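Local atomic coordinates of glypican-1 (Homo sapiens, PDB entry 4YWT), a protein that carries heparan sulfate chains at the cell surface and through them binds alpha-4(V) collagen and takes part in Schwann cell myelination. Residues Q36-K41 / S46-A51; R59-G64 / A256-V261; T134-A139 / A167-R172; R141-E146 / E160-F165; D294-I299 / A383-V388. The protein carries 3 engineered substitutions. All blocks are in the same frame, centred on the assembly; numbering follows the deposited sequence.

Contact 1: Q36-K41 / S46-A51; sequences QIYGAK and SDVPQA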
# COMPACT_ATOMS: atom_id res chain seq x y z
N GLN A 36 21.21 3.32 38.96
CA GLN A 36 20.69 1.99 38.67
C GLN A 36 20.11 1.90 37.26
O GLN A 36 20.33 0.92 36.56
CB GLN A 36 19.62 1.60 39.70
CG GLN A 36 18.48 0.78 39.12
CD GLN A 36 17.51 0.29 40.17
OE1 GLN A 36 17.77 0.41 41.37
NE2 GLN A 36 16.37 -0.24 39.73
N ILE A 37 19.38 2.94 36.84
CA ILE A 37 18.78 2.95 35.51
C ILE A 37 19.85 3.03 34.43
O ILE A 37 19.79 2.30 33.44
CB ILE A 37 17.79 4.13 35.36
CG1 ILE A 37 16.57 3.91 36.25
CG2 ILE A 37 17.35 4.27 33.91
CD1 ILE A 37 15.57 5.05 36.23
N TYR A 38 20.83 3.90 34.63
CA TYR A 38 21.93 4.07 33.69
C TYR A 38 22.78 2.81 33.60
O TYR A 38 23.37 2.51 32.56
CB TYR A 38 22.79 5.27 34.10
CG TYR A 38 23.98 5.55 33.22
CD1 TYR A 38 23.83 6.18 31.99
CD2 TYR A 38 25.27 5.22 33.62
CE1 TYR A 38 24.92 6.45 31.18
CE2 TYR A 38 26.36 5.49 32.83
CZ TYR A 38 26.18 6.11 31.61
OH TYR A 38 27.27 6.37 30.81
N GLY A 39 22.84 2.06 34.70
CA GLY A 39 23.63 0.84 34.76
C GLY A 39 22.93 -0.36 34.14
O GLY A 39 23.55 -1.17 33.45
N ALA A 40 21.62 -0.46 34.37
CA ALA A 40 20.82 -1.54 33.81
C ALA A 40 20.65 -1.37 32.30
O ALA A 40 20.10 -2.24 31.62
CB ALA A 40 19.46 -1.61 34.49
N LYS A 41 21.12 -0.23 31.79
CA LYS A 41 21.05 0.06 30.37
C LYS A 41 22.38 -0.22 29.67
O LYS A 41 22.59 0.19 28.53
CB LYS A 41 20.64 1.52 30.16
CG LYS A 41 19.15 1.77 30.37
CD LYS A 41 18.79 3.23 30.17
CE LYS A 41 17.31 3.39 29.92
NZ LYS A 41 16.88 2.73 28.65
N SER A 46 30.30 3.36 37.20
CA SER A 46 31.36 4.24 37.67
C SER A 46 31.21 5.65 37.12
O SER A 46 31.67 6.62 37.73
CB SER A 46 32.73 3.67 37.27
OG SER A 46 32.84 3.55 35.86
N ASP A 47 30.56 5.77 35.97
CA ASP A 47 30.38 7.07 35.33
C ASP A 47 29.36 7.94 36.07
O ASP A 47 29.29 9.15 35.84
CB ASP A 47 29.94 6.91 33.87
CG ASP A 47 31.00 6.24 33.02
OD1 ASP A 47 32.19 6.58 33.18
OD2 ASP A 47 30.64 5.40 32.16
N VAL A 48 28.58 7.32 36.95
CA VAL A 48 27.54 8.05 37.67
C VAL A 48 28.08 8.71 38.93
O VAL A 48 28.60 8.04 39.82
CB VAL A 48 26.37 7.13 38.06
CG1 VAL A 48 25.33 7.92 38.84
CG2 VAL A 48 25.75 6.50 36.82
N PRO A 49 27.94 10.04 39.02
CA PRO A 49 28.33 10.78 40.22
C PRO A 49 27.56 10.31 41.45
O PRO A 49 26.36 10.04 41.37
CB PRO A 49 28.00 12.24 39.88
CG PRO A 49 27.06 12.16 38.72
CD PRO A 49 27.45 10.94 37.96
N GLN A 50 28.27 10.23 42.56
CA GLN A 50 27.74 9.76 43.84
C GLN A 50 26.52 10.56 44.28
O GLN A 50 25.52 10.00 44.71
CB GLN A 50 28.82 9.81 44.92
CG GLN A 50 29.73 11.06 44.92
CD GLN A 50 30.65 11.15 43.70
OE1 GLN A 50 31.26 10.17 43.30
NE2 GLN A 50 30.72 12.34 43.11
N ALA A 51 26.61 11.88 44.17
CA ALA A 51 25.49 12.75 44.48
C ALA A 51 25.25 13.75 43.35
O ALA A 51 25.99 13.77 42.37
CB ALA A 51 25.72 13.47 45.79

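Contact 2: R59-G64 / A256-V261; sequences RICPQG and AHCLGV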
# COMPACT_ATOMS: atom_id res chain seq x y z
N ARG A 59 25.34 19.44 27.25
CA ARG A 59 25.12 19.97 25.90
C ARG A 59 23.64 20.03 25.53
O ARG A 59 23.21 20.95 24.83
CB ARG A 59 25.90 19.14 24.88
CG ARG A 59 27.41 19.20 25.06
CD ARG A 59 27.98 20.55 24.61
NE ARG A 59 27.86 20.77 23.17
CZ ARG A 59 28.16 21.91 22.56
NH1 ARG A 59 28.59 22.95 23.26
NH2 ARG A 59 28.02 22.01 21.24
N ILE A 60 22.88 19.05 26.00
CA ILE A 60 21.48 18.92 25.59
C ILE A 60 20.49 19.30 26.70
O ILE A 60 19.74 20.26 26.56
CB ILE A 60 21.17 17.48 25.13
CG1 ILE A 60 22.12 17.06 24.01
CG2 ILE A 60 19.72 17.36 24.68
CD1 ILE A 60 22.26 15.57 23.85
N CYS A 61 20.49 18.53 27.78
CA CYS A 61 19.61 18.79 28.91
C CYS A 61 19.81 20.20 29.45
O CYS A 61 20.94 20.70 29.48
CB CYS A 61 19.84 17.77 30.03
SG CYS A 61 19.55 16.05 29.55
N PRO A 62 18.72 20.86 29.86
CA PRO A 62 18.78 22.21 30.42
C PRO A 62 19.78 22.28 31.57
O PRO A 62 19.76 21.41 32.44
CB PRO A 62 17.36 22.47 30.92
CG PRO A 62 16.51 21.59 30.07
CD PRO A 62 17.33 20.36 29.81
N GLN A 63 20.66 23.28 31.55
CA GLN A 63 21.73 23.33 32.52
C GLN A 63 21.21 23.63 33.92
O GLN A 63 20.53 24.64 34.15
CB GLN A 63 22.79 24.34 32.10
CG GLN A 63 23.81 23.76 31.13
CD GLN A 63 24.48 24.80 30.26
OE1 GLN A 63 24.28 26.00 30.44
NE2 GLN A 63 25.29 24.34 29.31
N GLY A 64 21.54 22.74 34.84
CA GLY A 64 21.06 22.79 36.21
C GLY A 64 21.68 21.60 36.91
O GLY A 64 22.38 20.81 36.27
N ALA A 256 14.68 14.03 31.99
CA ALA A 256 13.94 13.91 33.24
C ALA A 256 14.81 13.20 34.27
O ALA A 256 14.89 13.60 35.43
CB ALA A 256 12.64 13.16 33.03
N HIS A 257 15.48 12.14 33.82
CA HIS A 257 16.39 11.39 34.66
C HIS A 257 17.54 12.27 35.13
O HIS A 257 17.87 12.30 36.32
CB HIS A 257 16.94 10.17 33.91
CG HIS A 257 15.89 9.18 33.50
ND1 HIS A 257 14.68 9.56 32.96
CD2 HIS A 257 15.87 7.83 33.55
CE1 HIS A 257 13.96 8.48 32.70
NE2 HIS A 257 14.66 7.42 33.04
N CYS A 258 18.14 12.99 34.19
CA CYS A 258 19.31 13.81 34.49
C CYS A 258 18.99 14.97 35.42
O CYS A 258 19.83 15.37 36.23
CB CYS A 258 19.93 14.34 33.19
SG CYS A 258 20.75 13.08 32.19
N LEU A 259 17.78 15.52 35.33
CA LEU A 259 17.41 16.67 36.14
C LEU A 259 16.72 16.29 37.44
O LEU A 259 16.07 17.12 38.08
CB LEU A 259 16.52 17.62 35.34
CG LEU A 259 17.17 18.31 34.14
CD1 LEU A 259 16.34 19.50 33.69
CD2 LEU A 259 18.60 18.74 34.46
N GLY A 260 16.87 15.03 37.84
CA GLY A 260 16.44 14.61 39.16
C GLY A 260 15.04 14.03 39.29
O GLY A 260 14.54 13.87 40.40
N VAL A 261 14.40 13.72 38.16
CA VAL A 261 13.07 13.12 38.20
C VAL A 261 12.93 11.95 37.22
O VAL A 261 12.20 12.03 36.24
CB VAL A 261 11.97 14.18 37.89
CG1 VAL A 261 11.68 15.01 39.13
CG2 VAL A 261 12.39 15.08 36.74

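Contact 3: T134-A139 / A167-R172; sequences TQNARA and ARLLER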
# COMPACT_ATOMS: atom_id res chain seq x y z
N THR A 134 -11.91 -28.56 -30.02
CA THR A 134 -10.66 -29.32 -30.01
C THR A 134 -9.73 -28.98 -31.18
O THR A 134 -8.51 -29.11 -31.06
CB THR A 134 -10.92 -30.84 -30.03
OG1 THR A 134 -11.69 -31.19 -31.18
CG2 THR A 134 -11.66 -31.27 -28.77
N GLN A 135 -10.30 -28.53 -32.29
CA GLN A 135 -9.49 -28.16 -33.45
C GLN A 135 -9.20 -26.66 -33.48
O GLN A 135 -8.66 -26.14 -34.46
CB GLN A 135 -10.18 -28.59 -34.75
CG GLN A 135 -10.30 -30.09 -34.90
CD GLN A 135 -8.94 -30.77 -35.01
OE1 GLN A 135 -8.44 -31.32 -34.03
NE2 GLN A 135 -8.35 -30.72 -36.20
N ASN A 136 -9.56 -25.98 -32.40
CA ASN A 136 -9.29 -24.55 -32.27
C ASN A 136 -8.78 -24.22 -30.87
O ASN A 136 -8.81 -23.07 -30.44
CB ASN A 136 -10.55 -23.74 -32.57
CG ASN A 136 -11.07 -23.97 -33.98
OD1 ASN A 136 -10.32 -23.86 -34.95
ND2 ASN A 136 -12.35 -24.30 -34.09
N ALA A 137 -8.30 -25.25 -30.17
CA ALA A 137 -7.84 -25.11 -28.80
C ALA A 137 -6.70 -24.11 -28.67
O ALA A 137 -6.62 -23.37 -27.69
CB ALA A 137 -7.43 -26.47 -28.24
N ARG A 138 -5.81 -24.10 -29.66
CA ARG A 138 -4.66 -23.21 -29.61
C ARG A 138 -5.10 -21.75 -29.69
O ARG A 138 -4.43 -20.87 -29.17
CB ARG A 138 -3.67 -23.51 -30.75
CG ARG A 138 -2.36 -22.75 -30.59
CD ARG A 138 -1.53 -22.72 -31.86
NE ARG A 138 -0.51 -21.69 -31.78
CZ ARG A 138 0.43 -21.49 -32.69
NH1 ARG A 138 0.50 -22.26 -33.77
NH2 ARG A 138 1.32 -20.51 -32.52
N ALA A 139 -6.23 -21.50 -30.34
CA ALA A 139 -6.76 -20.15 -30.42
C ALA A 139 -7.14 -19.65 -29.03
O ALA A 139 -6.79 -18.54 -28.63
CB ALA A 139 -7.96 -20.10 -31.35
N ALA A 167 -12.11 -12.58 -35.47
CA ALA A 167 -11.99 -12.69 -36.92
C ALA A 167 -11.47 -14.08 -37.31
O ALA A 167 -12.15 -14.84 -38.02
CB ALA A 167 -11.07 -11.61 -37.46
N ARG A 168 -10.28 -14.40 -36.82
CA ARG A 168 -9.64 -15.67 -37.15
C ARG A 168 -10.48 -16.87 -36.71
O ARG A 168 -10.59 -17.87 -37.43
CB ARG A 168 -8.25 -15.75 -36.52
CG ARG A 168 -7.34 -14.56 -36.84
CD ARG A 168 -6.92 -14.52 -38.31
NE ARG A 168 -7.94 -13.91 -39.17
CZ ARG A 168 -8.09 -12.60 -39.35
NH1 ARG A 168 -7.29 -11.75 -38.72
NH2 ARG A 168 -9.04 -12.15 -40.15
N LEU A 169 -11.09 -16.76 -35.53
CA LEU A 169 -11.93 -17.84 -35.02
C LEU A 169 -13.15 -18.05 -35.91
O LEU A 169 -13.56 -19.19 -36.15
CB LEU A 169 -12.38 -17.56 -33.59
CG LEU A 169 -13.15 -18.71 -32.94
CD1 LEU A 169 -12.28 -19.95 -32.86
CD2 LEU A 169 -13.67 -18.32 -31.57
N LEU A 170 -13.74 -16.96 -36.40
CA LEU A 170 -14.88 -17.05 -37.30
C LEU A 170 -14.45 -17.72 -38.61
O LEU A 170 -15.16 -18.57 -39.14
CB LEU A 170 -15.48 -15.67 -37.58
CG LEU A 170 -16.59 -15.63 -38.63
CD1 LEU A 170 -17.75 -16.52 -38.23
CD2 LEU A 170 -17.06 -14.20 -38.86
N GLU A 171 -13.28 -17.33 -39.11
CA GLU A 171 -12.72 -17.97 -40.30
C GLU A 171 -12.60 -19.48 -40.12
O GLU A 171 -13.20 -20.26 -40.89
CB GLU A 171 -11.34 -17.39 -40.64
CG GLU A 171 -11.34 -15.91 -40.96
CD GLU A 171 -9.95 -15.40 -41.31
OE1 GLU A 171 -8.96 -16.05 -40.91
OE2 GLU A 171 -9.86 -14.34 -41.97
N ARG A 172 -11.85 -19.90 -39.11
CA ARG A 172 -11.61 -21.32 -38.85
C ARG A 172 -12.90 -22.11 -38.62
O ARG A 172 -13.09 -23.18 -39.21
CB ARG A 172 -10.68 -21.49 -37.64
CG ARG A 172 -9.25 -21.03 -37.89
CD ARG A 172 -8.39 -21.20 -36.65
NE ARG A 172 -8.33 -22.60 -36.21
CZ ARG A 172 -7.46 -23.49 -36.68
NH1 ARG A 172 -6.58 -23.13 -37.61
NH2 ARG A 172 -7.48 -24.73 -36.23

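Contact 4: R141-E146 / E160-F165; sequences RDLYSE and ETLAEF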
# COMPACT_ATOMS: atom_id res chain seq x y z
N ARG A 141 -6.19 -20.98 -26.08
CA ARG A 141 -4.97 -20.96 -25.27
C ARG A 141 -4.19 -19.67 -25.51
O ARG A 141 -3.71 -19.03 -24.56
CB ARG A 141 -4.11 -22.19 -25.58
CG ARG A 141 -2.76 -22.22 -24.87
CD ARG A 141 -2.16 -23.62 -24.93
NE ARG A 141 -2.90 -24.57 -24.10
CZ ARG A 141 -2.73 -25.88 -24.12
NH1 ARG A 141 -1.84 -26.43 -24.95
NH2 ARG A 141 -3.45 -26.66 -23.32
N ASP A 142 -4.08 -19.30 -26.78
CA ASP A 142 -3.43 -18.05 -27.17
C ASP A 142 -4.15 -16.85 -26.59
O ASP A 142 -3.51 -15.91 -26.10
CB ASP A 142 -3.35 -17.93 -28.69
CG ASP A 142 -2.24 -18.77 -29.30
OD1 ASP A 142 -1.22 -18.97 -28.62
OD2 ASP A 142 -2.40 -19.22 -30.45
N LEU A 143 -5.48 -16.87 -26.63
CA LEU A 143 -6.26 -15.78 -26.06
C LEU A 143 -5.97 -15.63 -24.57
O LEU A 143 -5.77 -14.51 -24.08
CB LEU A 143 -7.76 -16.01 -26.28
CG LEU A 143 -8.67 -14.93 -25.70
CD1 LEU A 143 -8.24 -13.55 -26.18
CD2 LEU A 143 -10.13 -15.19 -26.05
N TYR A 144 -5.93 -16.75 -23.85
CA TYR A 144 -5.63 -16.71 -22.42
C TYR A 144 -4.21 -16.21 -22.14
O TYR A 144 -3.99 -15.45 -21.20
CB TYR A 144 -5.84 -18.08 -21.78
CG TYR A 144 -7.27 -18.34 -21.39
CD1 TYR A 144 -8.13 -19.04 -22.23
CD2 TYR A 144 -7.77 -17.88 -20.18
CE1 TYR A 144 -9.44 -19.27 -21.87
CE2 TYR A 144 -9.08 -18.11 -19.81
CZ TYR A 144 -9.91 -18.81 -20.67
OH TYR A 144 -11.22 -19.05 -20.31
N SER A 145 -3.26 -16.63 -22.97
CA SER A 145 -1.89 -16.14 -22.83
C SER A 145 -1.82 -14.63 -23.04
O SER A 145 -1.11 -13.92 -22.32
CB SER A 145 -0.96 -16.85 -23.82
OG SER A 145 -0.71 -18.18 -23.41
N GLU A 146 -2.57 -14.14 -24.02
CA GLU A 146 -2.64 -12.71 -24.30
C GLU A 146 -3.26 -11.94 -23.14
O GLU A 146 -2.76 -10.87 -22.76
CB GLU A 146 -3.44 -12.45 -25.58
CG GLU A 146 -2.67 -12.70 -26.87
CD GLU A 146 -1.85 -11.50 -27.30
OE1 GLU A 146 -2.45 -10.50 -27.76
OE2 GLU A 146 -0.61 -11.54 -27.18
N GLU A 160 -8.30 -4.71 -29.99
CA GLU A 160 -7.68 -5.15 -31.22
C GLU A 160 -7.38 -6.65 -31.16
O GLU A 160 -7.61 -7.37 -32.12
CB GLU A 160 -6.41 -4.34 -31.48
CG GLU A 160 -6.49 -2.84 -31.09
CD GLU A 160 -6.35 -2.58 -29.59
OE1 GLU A 160 -6.77 -3.43 -28.78
OE2 GLU A 160 -5.79 -1.52 -29.22
N THR A 161 -6.88 -7.10 -30.01
CA THR A 161 -6.50 -8.51 -29.82
C THR A 161 -7.69 -9.46 -29.93
O THR A 161 -7.61 -10.50 -30.59
CB THR A 161 -5.83 -8.70 -28.44
OG1 THR A 161 -4.56 -8.03 -28.43
CG2 THR A 161 -5.62 -10.17 -28.13
N LEU A 162 -8.77 -9.09 -29.27
CA LEU A 162 -10.04 -9.81 -29.30
C LEU A 162 -10.68 -9.69 -30.67
O LEU A 162 -11.27 -10.65 -31.15
CB LEU A 162 -11.00 -9.26 -28.23
CG LEU A 162 -10.67 -9.46 -26.75
CD1 LEU A 162 -11.54 -8.57 -25.86
CD2 LEU A 162 -10.81 -10.91 -26.35
N ALA A 163 -10.58 -8.52 -31.30
CA ALA A 163 -11.10 -8.34 -32.65
C ALA A 163 -10.45 -9.35 -33.60
O ALA A 163 -11.13 -10.07 -34.33
CB ALA A 163 -10.88 -6.92 -33.13
N GLU A 164 -9.12 -9.39 -33.56
CA GLU A 164 -8.34 -10.34 -34.33
C GLU A 164 -8.75 -11.77 -34.01
O GLU A 164 -9.02 -12.58 -34.92
CB GLU A 164 -6.84 -10.14 -34.06
CG GLU A 164 -5.94 -11.17 -34.72
CD GLU A 164 -5.78 -10.93 -36.21
OE1 GLU A 164 -6.15 -9.84 -36.69
OE2 GLU A 164 -5.28 -11.85 -36.90
N PHE A 165 -8.81 -12.07 -32.72
CA PHE A 165 -9.21 -13.38 -32.21
C PHE A 165 -10.54 -13.85 -32.81
O PHE A 165 -10.64 -14.98 -33.28
CB PHE A 165 -9.32 -13.34 -30.69
CG PHE A 165 -10.12 -14.47 -30.10
CD1 PHE A 165 -9.57 -15.74 -29.98
CD2 PHE A 165 -11.42 -14.27 -29.68
CE1 PHE A 165 -10.30 -16.78 -29.45
CE2 PHE A 165 -12.16 -15.31 -29.14
CZ PHE A 165 -11.60 -16.56 -29.03

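Contact 5: D294-I299 / A383-V388; sequences DSMVLI and AQLRDV. With CA (calcium ion), chain F.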
# COMPACT_ATOMS: atom_id res chain seq x y z
N ASP A 294 -7.15 6.34 -1.83
CA ASP A 294 -8.51 6.66 -2.25
C ASP A 294 -8.81 6.08 -3.62
O ASP A 294 -9.84 5.43 -3.82
CB ASP A 294 -8.74 8.17 -2.25
CG ASP A 294 -9.44 8.66 -1.00
OD1 ASP A 294 -9.35 7.97 0.04
OD2 ASP A 294 -10.09 9.72 -1.06
N SER A 295 -7.90 6.32 -4.57
CA SER A 295 -8.10 5.80 -5.93
C SER A 295 -8.04 4.27 -5.95
O SER A 295 -8.67 3.63 -6.80
CB SER A 295 -7.07 6.40 -6.89
OG SER A 295 -5.78 5.86 -6.66
N MET A 296 -7.31 3.70 -5.01
CA MET A 296 -7.18 2.25 -4.90
C MET A 296 -8.44 1.62 -4.32
O MET A 296 -8.83 0.53 -4.71
CB MET A 296 -5.96 1.88 -4.06
CG MET A 296 -4.65 1.87 -4.83
SD MET A 296 -3.31 1.06 -3.94
CE MET A 296 -3.18 2.10 -2.49
N VAL A 297 -9.06 2.32 -3.38
CA VAL A 297 -10.35 1.89 -2.85
C VAL A 297 -11.39 1.99 -3.96
O VAL A 297 -12.22 1.10 -4.14
CB VAL A 297 -10.78 2.71 -1.63
CG1 VAL A 297 -12.26 2.51 -1.33
CG2 VAL A 297 -9.93 2.35 -0.42
N LEU A 298 -11.33 3.09 -4.71
CA LEU A 298 -12.29 3.33 -5.79
C LEU A 298 -12.19 2.31 -6.93
O LEU A 298 -13.22 1.87 -7.45
CB LEU A 298 -12.11 4.74 -6.36
CG LEU A 298 -12.89 5.84 -5.65
CD1 LEU A 298 -12.70 7.17 -6.35
CD2 LEU A 298 -14.37 5.47 -5.57
N ILE A 299 -10.98 1.94 -7.31
CA ILE A 299 -10.78 1.08 -8.48
C ILE A 299 -11.36 -0.32 -8.29
O ILE A 299 -11.69 -0.99 -9.27
CB ILE A 299 -9.27 0.97 -8.84
CG1 ILE A 299 -9.10 0.42 -10.26
CG2 ILE A 299 -8.53 0.11 -7.84
CD1 ILE A 299 -9.71 1.30 -11.34
N ALA A 383 -10.95 -2.29 4.21
CA ALA A 383 -10.81 -2.07 5.64
C ALA A 383 -9.38 -1.70 6.00
O ALA A 383 -9.13 -0.67 6.64
CB ALA A 383 -11.25 -3.30 6.42
N GLN A 384 -8.43 -2.53 5.56
CA GLN A 384 -7.02 -2.31 5.86
C GLN A 384 -6.47 -1.01 5.29
O GLN A 384 -5.58 -0.39 5.88
CB GLN A 384 -6.18 -3.49 5.35
CG GLN A 384 -6.27 -4.74 6.21
CD GLN A 384 -5.60 -4.59 7.56
OE1 GLN A 384 -4.96 -3.58 7.85
NE2 GLN A 384 -5.75 -5.60 8.41
N LEU A 385 -7.00 -0.59 4.14
CA LEU A 385 -6.53 0.63 3.49
C LEU A 385 -7.14 1.87 4.13
O LEU A 385 -6.46 2.89 4.27
CB LEU A 385 -6.84 0.59 1.99
CG LEU A 385 -5.97 -0.36 1.17
CD1 LEU A 385 -6.20 -0.16 -0.32
CD2 LEU A 385 -4.50 -0.17 1.52
N ARG A 386 -8.41 1.79 4.51
CA ARG A 386 -9.03 2.88 5.25
C ARG A 386 -8.39 3.01 6.62
O ARG A 386 -8.38 4.09 7.21
CB ARG A 386 -10.54 2.65 5.40
CG ARG A 386 -11.34 2.82 4.12
CD ARG A 386 -12.83 2.68 4.39
NE ARG A 386 -13.51 1.90 3.34
CZ ARG A 386 -14.12 2.44 2.29
NH1 ARG A 386 -14.15 3.75 2.14
NH2 ARG A 386 -14.70 1.65 1.40
N ASP A 387 -7.84 1.90 7.12
CA ASP A 387 -7.21 1.89 8.44
C ASP A 387 -5.83 2.56 8.47
O ASP A 387 -5.42 3.09 9.50
CB ASP A 387 -7.10 0.46 8.95
CG ASP A 387 -6.58 0.39 10.37
OD1 ASP A 387 -7.14 1.09 11.24
OD2 ASP A 387 -5.60 -0.35 10.61
N VAL A 388 -5.12 2.53 7.35
CA VAL A 388 -3.75 3.03 7.32
C VAL A 388 -3.58 4.28 6.44
O VAL A 388 -2.46 4.65 6.10
CB VAL A 388 -2.77 1.95 6.82
CG1 VAL A 388 -2.82 0.73 7.73
CG2 VAL A 388 -3.08 1.57 5.38
CA CA F . -5.33 4.59 11.33
O HOH W 1 -7.20 5.16 9.96
O HOH W 2 -3.72 4.83 13.08
O HOH W 3 -3.02 3.96 11.29

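Contact 1: Q36-K41 / S46-A51
Tyr38, close to the C-terminal end of helix 32-39, lays its ring against Asp47 and Val48 in the loop that follows. The tyrosine holds CG anti to the backbone N (chi1 180°), which lets the ring reach this loop. Val48 meets the inner part of the ring: its CG2 methyl comes to 3.5 Å from Tyr38 CD2, obliquely to the ring, and the two side chains run past each other in opposite directions. Asp47 lies farther along the ring, where its CB is 4.0 Å from Tyr38 CE2. The carboxylate plane is turned 70° from the ring plane, and Asp47 OD2 stays 3.8 Å from Tyr38 OH, so this end of the contact is made by proximity, without a hydrogen bond across it.

The phenol is instead hydrogen-bonded to Asn75 on helix 70-129, and the ring also packs on Met72 and Leu76 of that helix, while the ring of Phe43 meets it, the planes about 20° apart. Tyrosine suits this place because its long flat ring packs among apolar side chains and still brings a hydroxyl to Asn75. Valine, short and branched, presents a methyl to the ring and also touches Met72. Together these contacts form a small aromatic-aliphatic cluster, in which a helix and the loop after it fold back on each other against the long helix 70-129 of the glypican fold.

Contact 2: R59-G64 / A256-V261
The loop 59-64 passes the C-terminal end of helix 255-258 without a backbone hydrogen bond between the segments, and the closest CA atoms, those of Cys61 and Cys258, are 7.5 Å apart. Leu259 buries more surface here than any other residue. Its CD2 methyl rests 3.5 Å from the backbone atom Pro62 O, while its CD1 methyl lies 4.1 Å from Pro62 CD, the two side chains crossing at about a right angle. The compact proline ring gives the leucine a rigid apolar surface, and Trp415 touches the same leucine.

Just beyond, the helix ends in a Schellman motif: Val261 N bonds to Ala256 O at 2.8 Å and Gly260 N to His257 O at 3.3 Å. Gly260 takes the positive phi (94°) of the C-prime position, a conformation that glycine, lacking a side chain, adopts readily.

The cysteines meet as neighbours, not as a pair, because each sulfur is committed to another partner: Cys61 is bonded to Cys255, and Cys258 to Cys68. Both disulfides tie the segment before helix 70-129 to the short helix 255-258. Cys61 SG lies 4.0 Å from Cys258 CB and 4.2 Å from Cys258 SG, and Cys258 also packs on Leu76 of helix 70-129.

Contact 3: T134-A139 / A167-R172
Gln135 opens the contact with its backbone: the carbonyl oxygen, left at the end of the short helix 131-134, receives a hydrogen bond from Arg172 of helix 158-177. Arg172 NH2 lies 2.6 Å from Gln135 O, almost in line with the C=O bond (170°) and in the guanidinium plane. Asn136, the next residue, supplies a second acceptor. Its OD1 takes a bond from Arg172 NE at 2.7 Å, with the donor tilted from the carbonyl plane, and a weak one from Arg172 NH2 at 3.2 Å. The amide and guanidinium planes are nearly perpendicular, 88° apart. Arg172 reaches both oxygens because its chain bends at chi3 (60°), which turns the NE and NH2 edge of the guanidinium to them. Gln135 O and Asn136 OD1 stand only 2.9 Å apart, and the shared cation probably eases the repulsion between these two acceptors.

The other end of the asparagine amide turns back to its own chain, where ND2 bonds to the carbonyl of Leu132. An amide suits this place, since it can accept from the arginine while donating to the backbone. Beside the polar group, Asn136 CB lies 4.2 Å from Leu169 CD1, and Ala139, in the first turn of the helix, adds a small side chain facing helix 158-177. An arginine bonded to one backbone carbonyl and one side-chain amide oxygen thus ties the short link between helices 131-134 and 137-152 to helix 158-177 in the mainly helical glypican fold.

Contact 4: R141-E146 / E160-F165
Leu143 and Phe165 make the tight part of this contact. The CD2 methyl of Leu143 sits over the centre of the Phe165 ring, 3.6 Å from its centroid and 11° off the ring normal, a well-formed CH-pi contact. Leu143 holds CG anti to the backbone N (chi1 180°), which carries its CD2 branch out to the ring face. The two side chains cross at about a right angle. The leucine's other methyl has its own partner: Leu143 CD1 lies 3.7 Å from Leu162 CD2. A forked aliphatic side chain suits this spot, for one branch covers an aromatic face while the other meets a second leucine. Leu320 of helix 316-328 touches both Leu143 and Phe165, closing the apolar patch from a third helix.

Helices 137-152 and 158-177 form an antiparallel hairpin, their local axes 11.1 Å apart and at 178° to each other, so the two run almost exactly side by side within the glypican helical bundle.

On the more solvent-exposed side, nearer the turn of the hairpin, the contact becomes mixed in character. Glu146 bends at chi2 and lays its carboxylate across Thr161, with OE1 3.2 Å from Thr161 CG2. The threonine offers its methyl here, while its hydroxyl is hydrogen-bonded to the backbone carbonyl of His157, one turn earlier in the chain; the partly exposed glutamate keeps its charge at the margin of the apolar patch.

Contact 5: D294-I299 / A383-V388
An arginine lying flat on a valine is the unusual feature: Val297 CG1 packs over one face of the Arg386 guanidinium, 3.8 Å from NH2, with the two side chains crossing at about a right angle. The methyl meets the guanidinium through its apolar face, so the N-H groups, which point outward in the plane, are not blocked by it. A bend at chi3 (-139°) helps bring the group back over the valine.

Deeper in, Leu385 joins the helices by plain hydrophobic packing. Its CB lies 4.3 Å from Val297 CG2, and its CD1 lies 4.3 Å from Met296 CB. Leucine and methionine suit this buried side, where Met296 also reaches Leu466 of helix 450-471. The local helix axes run antiparallel at 163°, 10.2 Å apart.

Past the packing, the end of helix 373-387 holds a calcium ion. Asp387 binds it through its backbone oxygen, O to calcium 2.4 Å, with three waters; Asp390 OD1 is also a ligand. Carbonyls at a helix C-terminus carry partial negative charge, so the ion probably stabilises this end, while the Arg386 side chain packs on Val297 and its carbonyl O accepts a hydrogen bond, 3.2 Å long, from the oxygen of a calcium-bound water.

Overall arrangement
The five contacts lie along a long, mainly helical molecule. Contacts 1 and 2 share one end, their centres about 14 Å apart, and touch where Ile37 CG2 packs 3.9 Å from His257 CD2. Contacts 3 and 4 lie on the other side of the chain's centre, their centres about 84 Å and 75 Å from that of contact 1. They are successive levels of a single helical hairpin, centres about 11 Å apart, contact 4 nested inside the loop that contact 3 closes. The Glu146 side chain of contact 4 is about 13 Å from a bound N-acetylglucosamine. Contact 5, which borders a calcium ion, sits nearest the middle, its centre about 32 Å from that of contact 4 and 45 Å from that of contact 2.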